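Local atomic coordinates of beta-L-arabinobiosidase (Bacteroides thetaiotaomicron, PDB entry 5MQR), a protein that probably hydrolyses glycosidic bonds in complex plant pectin. Residues His41-Asn53 with Thr346-Met358. Sequence-based numbering, arbitrary orientation.
Sequences HDGQLSPVVGVHN and TTLNLVHGEITPM. With NA (sodium ion), chain I.
Asn53 turns its side-chain amide onto the backbone carbonyl of Val351. ND2 of Asn53 lies 3.1 Å from Val351 O, with the acceptor near the amide plane and an N-H...O angle of 165°; water 4 links its OD1 to Gly353 N, and ND2 also bonds to Ser401 OG. Were the amide removed, as with an alanine here, Val351 O would probably lose its side-chain donor and water 4 its hold on this side. Ser46 O is gripped twice, by Asn349 ND2 at 3.1 Å and Leu350 N at 3.0 Å, from opposite faces of its carbonyl plane. The second bond belongs to a single beta bridge pairing Pro47 with Leu350. Leu350 sends CD1 to 3.6 Å from Asp42 O, its CG swung opposite the backbone N (chi1 -170°), while its CB meets CB of Leu45 and of Pro47. Farther along, Ile355 CD1 sits over one face of the His41 ring, 3.9 Å from its centroid, a CH-pi contact; water 1, in the ring plane, joins His41 ND1 to Ile355 N, and NE2 bonds to Pro578 O. Gln44 O binds the sodium ion, a site shared with Glu494 and Asn495. Strand 349-350 is an edge strand of an antiparallel four-stranded sheet, probably a propeller blade, beside strand 334-339; Asn53 lies near the start of strand 52-57, between strands 397-403 and 431-435 of a mixed sheet, which the contact joins to that edge.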
loop_
_atom_site.group_PDB
_atom_site.type_symbol
_atom_site.label_atom_id
_atom_site.label_comp_id
_atom_site.label_asym_id
_atom_site.label_seq_id
_atom_site.Cartn_x
_atom_site.Cartn_y
_atom_site.Cartn_z
ATOM N N HIS A 41 24.481 8.022 -9.390
ATOM C CA HIS A 41 24.724 6.591 -9.227
ATOM C C HIS A 41 23.480 5.815 -8.870
ATOM O O HIS A 41 23.364 4.648 -9.258
ATOM C CB HIS A 41 25.786 6.314 -8.161
ATOM C CG HIS A 41 27.164 6.764 -8.542
ATOM N ND1 HIS A 41 28.188 6.825 -7.634
ATOM C CD2 HIS A 41 27.678 7.205 -9.714
ATOM C CE1 HIS A 41 29.280 7.257 -8.229
ATOM N NE2 HIS A 41 29.003 7.483 -9.494
ATOM N N ASP A 42 22.559 6.455 -8.140
ATOM C CA ASP A 42 21.260 5.839 -7.828
ATOM C C ASP A 42 20.177 6.184 -8.847
ATOM O O ASP A 42 19.033 5.810 -8.667
ATOM C CB ASP A 42 20.801 6.136 -6.368
ATOM C CG ASP A 42 20.426 7.608 -6.112
ATOM O OD1 ASP A 42 20.434 8.446 -7.035
ATOM O OD2 ASP A 42 20.135 7.941 -4.946
ATOM N N GLY A 43 20.534 6.876 -9.929
ATOM C CA GLY A 43 19.558 7.325 -10.947
ATOM C C GLY A 43 18.499 8.357 -10.531
ATOM O O GLY A 43 17.597 8.652 -11.308
ATOM N N GLN A 44 18.629 8.908 -9.324
ATOM C CA GLN A 44 17.571 9.632 -8.638
ATOM C C GLN A 44 16.335 8.775 -8.409
ATOM O O GLN A 44 15.272 9.314 -8.244
ATOM C CB GLN A 44 17.190 10.936 -9.349
ATOM C CG GLN A 44 18.350 11.876 -9.521
ATOM C CD GLN A 44 17.911 13.236 -10.048
ATOM O OE1 GLN A 44 17.959 13.485 -11.242
ATOM N NE2 GLN A 44 17.486 14.121 -9.152
ATOM N N LEU A 45 16.497 7.449 -8.349
ATOM C CA LEU A 45 15.416 6.526 -8.034
ATOM C C LEU A 45 15.328 6.313 -6.536
ATOM O O LEU A 45 16.337 6.062 -5.885
ATOM C CB LEU A 45 15.659 5.185 -8.696
ATOM C CG LEU A 45 15.811 5.182 -10.215
ATOM C CD1 LEU A 45 16.066 3.765 -10.675
ATOM C CD2 LEU A 45 14.578 5.760 -10.919
ATOM N N SER A 46 14.122 6.439 -5.993
ATOM C CA SER A 46 13.861 6.109 -4.619
ATOM C C SER A 46 13.765 4.597 -4.528
ATOM O O SER A 46 13.233 3.954 -5.435
ATOM C CB SER A 46 12.547 6.741 -4.150
ATOM O OG SER A 46 12.387 6.602 -2.744
ATOM N N PRO A 47 14.300 4.016 -3.456
ATOM C CA PRO A 47 14.250 2.567 -3.322
ATOM C C PRO A 47 12.916 2.089 -2.840
ATOM O O PRO A 47 12.203 2.848 -2.211
ATOM C CB PRO A 47 15.313 2.272 -2.263
ATOM C CG PRO A 47 15.297 3.494 -1.396
ATOM C CD PRO A 47 15.043 4.643 -2.349
ATOM N N VAL A 48 12.610 0.823 -3.122
ATOM C CA VAL A 48 11.509 0.146 -2.459
ATOM C C VAL A 48 11.860 -0.066 -0.979
ATOM O O VAL A 48 13.029 0.001 -0.592
ATOM C CB VAL A 48 11.074 -1.139 -3.186
ATOM C CG1 VAL A 48 10.644 -0.804 -4.619
ATOM C CG2 VAL A 48 12.155 -2.203 -3.191
ATOM N N VAL A 49 10.840 -0.264 -0.140
ATOM C CA VAL A 49 11.034 -0.423 1.316
ATOM C C VAL A 49 11.801 -1.716 1.611
ATOM O O VAL A 49 11.484 -2.793 1.081
ATOM C CB VAL A 49 9.688 -0.478 2.087
ATOM C CG1 VAL A 49 9.892 -0.845 3.557
ATOM C CG2 VAL A 49 8.935 0.847 1.979
ATOM N N GLY A 50 12.805 -1.595 2.473
ATOM C CA GLY A 50 13.395 -2.753 3.116
ATOM C C GLY A 50 14.400 -3.548 2.323
ATOM O O GLY A 50 14.646 -4.685 2.667
ATOM N N VAL A 51 14.995 -2.965 1.281
ATOM C CA VAL A 51 15.968 -3.669 0.462
ATOM C C VAL A 51 17.258 -3.796 1.259
ATOM O O VAL A 51 17.787 -2.797 1.759
ATOM C CB VAL A 51 16.283 -2.969 -0.871
ATOM C CG1 VAL A 51 17.242 -3.818 -1.705
ATOM C CG2 VAL A 51 15.024 -2.756 -1.675
ATOM N N HIS A 52 17.758 -5.017 1.376
ATOM C CA HIS A 52 19.083 -5.242 1.976
ATOM C C HIS A 52 20.084 -5.651 0.895
ATOM O O HIS A 52 19.918 -6.691 0.240
ATOM C CB HIS A 52 19.021 -6.300 3.068
ATOM C CG HIS A 52 18.117 -5.942 4.194
ATOM N ND1 HIS A 52 17.738 -6.851 5.145
ATOM C CD2 HIS A 52 17.488 -4.787 4.504
ATOM C CE1 HIS A 52 16.936 -6.266 6.016
ATOM N NE2 HIS A 52 16.777 -5.008 5.653
ATOM N N ASN A 53 21.100 -4.820 0.709
ATOM C CA ASN A 53 22.194 -5.131 -0.197
ATOM C C ASN A 53 23.280 -5.741 0.676
ATOM O O ASN A 53 23.788 -5.062 1.576
ATOM C CB ASN A 53 22.754 -3.871 -0.874
ATOM C CG ASN A 53 21.685 -2.959 -1.418
ATOM O OD1 ASN A 53 21.695 -1.756 -1.143
ATOM N ND2 ASN A 53 20.790 -3.502 -2.232
ATOM N N THR A 346 4.942 -0.989 -14.716
ATOM C CA THR A 346 4.445 0.360 -14.474
ATOM C C THR A 346 5.252 1.192 -13.504
ATOM O O THR A 346 4.968 2.362 -13.374
ATOM C CB THR A 346 2.989 0.301 -13.938
ATOM O OG1 THR A 346 2.962 -0.403 -12.699
ATOM C CG2 THR A 346 2.093 -0.443 -14.925
ATOM N N THR A 347 6.240 0.612 -12.819
ATOM C CA THR A 347 7.038 1.324 -11.817
ATOM C C THR A 347 8.545 1.209 -12.107
ATOM O O THR A 347 8.987 0.324 -12.858
ATOM C CB THR A 347 6.787 0.745 -10.390
ATOM O OG1 THR A 347 7.267 -0.608 -10.307
ATOM C CG2 THR A 347 5.289 0.779 -10.038
ATOM N N LEU A 348 9.312 2.091 -11.474
ATOM C CA LEU A 348 10.768 2.051 -11.531
ATOM C C LEU A 348 11.327 2.619 -10.244
ATOM O O LEU A 348 11.131 3.784 -9.949
ATOM C CB LEU A 348 11.290 2.836 -12.721
ATOM C CG LEU A 348 12.808 2.776 -12.920
ATOM C CD1 LEU A 348 13.221 1.356 -13.269
ATOM C CD2 LEU A 348 13.238 3.761 -13.987
ATOM N N ASN A 349 11.991 1.775 -9.471
ATOM C CA ASN A 349 12.589 2.145 -8.190
ATOM C C ASN A 349 13.952 1.473 -8.034
ATOM O O ASN A 349 14.347 0.627 -8.848
ATOM C CB ASN A 349 11.665 1.721 -7.053
ATOM C CG ASN A 349 10.343 2.487 -7.064
ATOM O OD1 ASN A 349 9.354 2.018 -7.623
ATOM N ND2 ASN A 349 10.347 3.685 -6.492
ATOM N N LEU A 350 14.667 1.879 -6.996
ATOM C CA LEU A 350 16.043 1.438 -6.750
ATOM C C LEU A 350 16.123 0.133 -5.969
ATOM O O LEU A 350 15.360 -0.098 -5.010
ATOM C CB LEU A 350 16.785 2.519 -5.967
ATOM C CG LEU A 350 18.303 2.336 -5.815
ATOM C CD1 LEU A 350 18.975 2.587 -7.158
ATOM C CD2 LEU A 350 18.775 3.302 -4.747
ATOM N N VAL A 351 17.052 -0.721 -6.392
ATOM C CA VAL A 351 17.476 -1.885 -5.619
ATOM C C VAL A 351 18.858 -1.571 -5.037
ATOM O O VAL A 351 19.005 -1.563 -3.830
ATOM C CB VAL A 351 17.524 -3.163 -6.475
ATOM C CG1 VAL A 351 18.128 -4.329 -5.693
ATOM C CG2 VAL A 351 16.125 -3.514 -6.965
ATOM N N HIS A 352 19.836 -1.276 -5.894
ATOM C CA HIS A 352 21.213 -1.001 -5.477
ATOM C C HIS A 352 21.717 0.244 -6.209
ATOM O O HIS A 352 21.831 0.246 -7.428
ATOM C CB HIS A 352 22.082 -2.235 -5.766
ATOM C CG HIS A 352 23.512 -2.113 -5.329
ATOM N ND1 HIS A 352 24.088 -2.981 -4.428
ATOM C CD2 HIS A 352 24.502 -1.284 -5.736
ATOM C CE1 HIS A 352 25.365 -2.669 -4.277
ATOM N NE2 HIS A 352 25.635 -1.637 -5.053
ATOM N N GLY A 353 21.990 1.305 -5.453
ATOM C CA GLY A 353 22.341 2.612 -6.006
ATOM C C GLY A 353 23.729 3.113 -5.711
ATOM O O GLY A 353 24.067 4.234 -6.083
ATOM N N GLU A 354 24.536 2.275 -5.066
ATOM C CA GLU A 354 25.936 2.584 -4.743
ATOM C C GLU A 354 26.881 1.967 -5.783
ATOM O O GLU A 354 26.551 0.956 -6.417
ATOM C CB GLU A 354 26.265 2.013 -3.360
ATOM C CG GLU A 354 25.414 2.584 -2.226
ATOM C CD GLU A 354 25.762 4.036 -1.908
ATOM O OE1 GLU A 354 26.945 4.418 -2.072
ATOM O OE2 GLU A 354 24.867 4.806 -1.472
ATOM N N ILE A 355 28.044 2.588 -5.979
ATOM C CA ILE A 355 29.083 2.002 -6.803
ATOM C C ILE A 355 30.389 2.073 -6.014
ATOM O O ILE A 355 31.033 3.138 -5.931
ATOM C CB ILE A 355 29.262 2.698 -8.175
ATOM C CG1 ILE A 355 27.949 2.766 -8.966
ATOM C CG2 ILE A 355 30.339 1.985 -9.007
ATOM C CD1 ILE A 355 28.057 3.557 -10.258
ATOM N N THR A 356 30.769 0.935 -5.439
ATOM C CA THR A 356 32.114 0.722 -4.936
ATOM C C THR A 356 33.103 1.129 -6.046
ATOM O O THR A 356 32.859 0.820 -7.215
ATOM C CB THR A 356 32.326 -0.769 -4.598
ATOM O OG1 THR A 356 31.215 -1.255 -3.828
ATOM C CG2 THR A 356 33.596 -0.969 -3.804
ATOM N N PRO A 357 34.186 1.850 -5.707
ATOM C CA PRO A 357 35.225 2.047 -6.722
ATOM C C PRO A 357 35.844 0.695 -7.147
ATOM O O PRO A 357 36.025 -0.172 -6.296
ATOM C CB PRO A 357 36.268 2.929 -6.024
ATOM C CG PRO A 357 35.766 3.233 -4.673
ATOM C CD PRO A 357 34.599 2.343 -4.386
HETATM N N MSE A 358 36.126 0.511 -8.456
HETATM C CA MSE A 358 36.829 -0.682 -8.907
HETATM C C MSE A 358 38.267 -0.563 -8.461
HETATM O O MSE A 358 38.981 0.345 -8.867
HETATM C CB MSE A 358 36.775 -0.805 -10.420
HETATM C CG MSE A 358 37.389 -2.108 -10.951
HETATM SE SE MSE A 358 37.515 -2.013 -12.915
HETATM C CE MSE A 358 35.625 -1.788 -13.410
HETATM NA NA NA I . 12.782 9.756 -8.031
HETATM O O HOH W 1 28.078 5.478 -5.216
HETATM O O HOH W 2 24.542 2.029 -8.641
HETATM O O HOH W 3 12.067 7.900 -7.382
HETATM O O HOH W 4 21.940 0.746 -2.412
HETATM O O HOH W 5 13.015 9.832 -10.321
HETATM O O HOH W 6 10.579 10.812 -8.671
#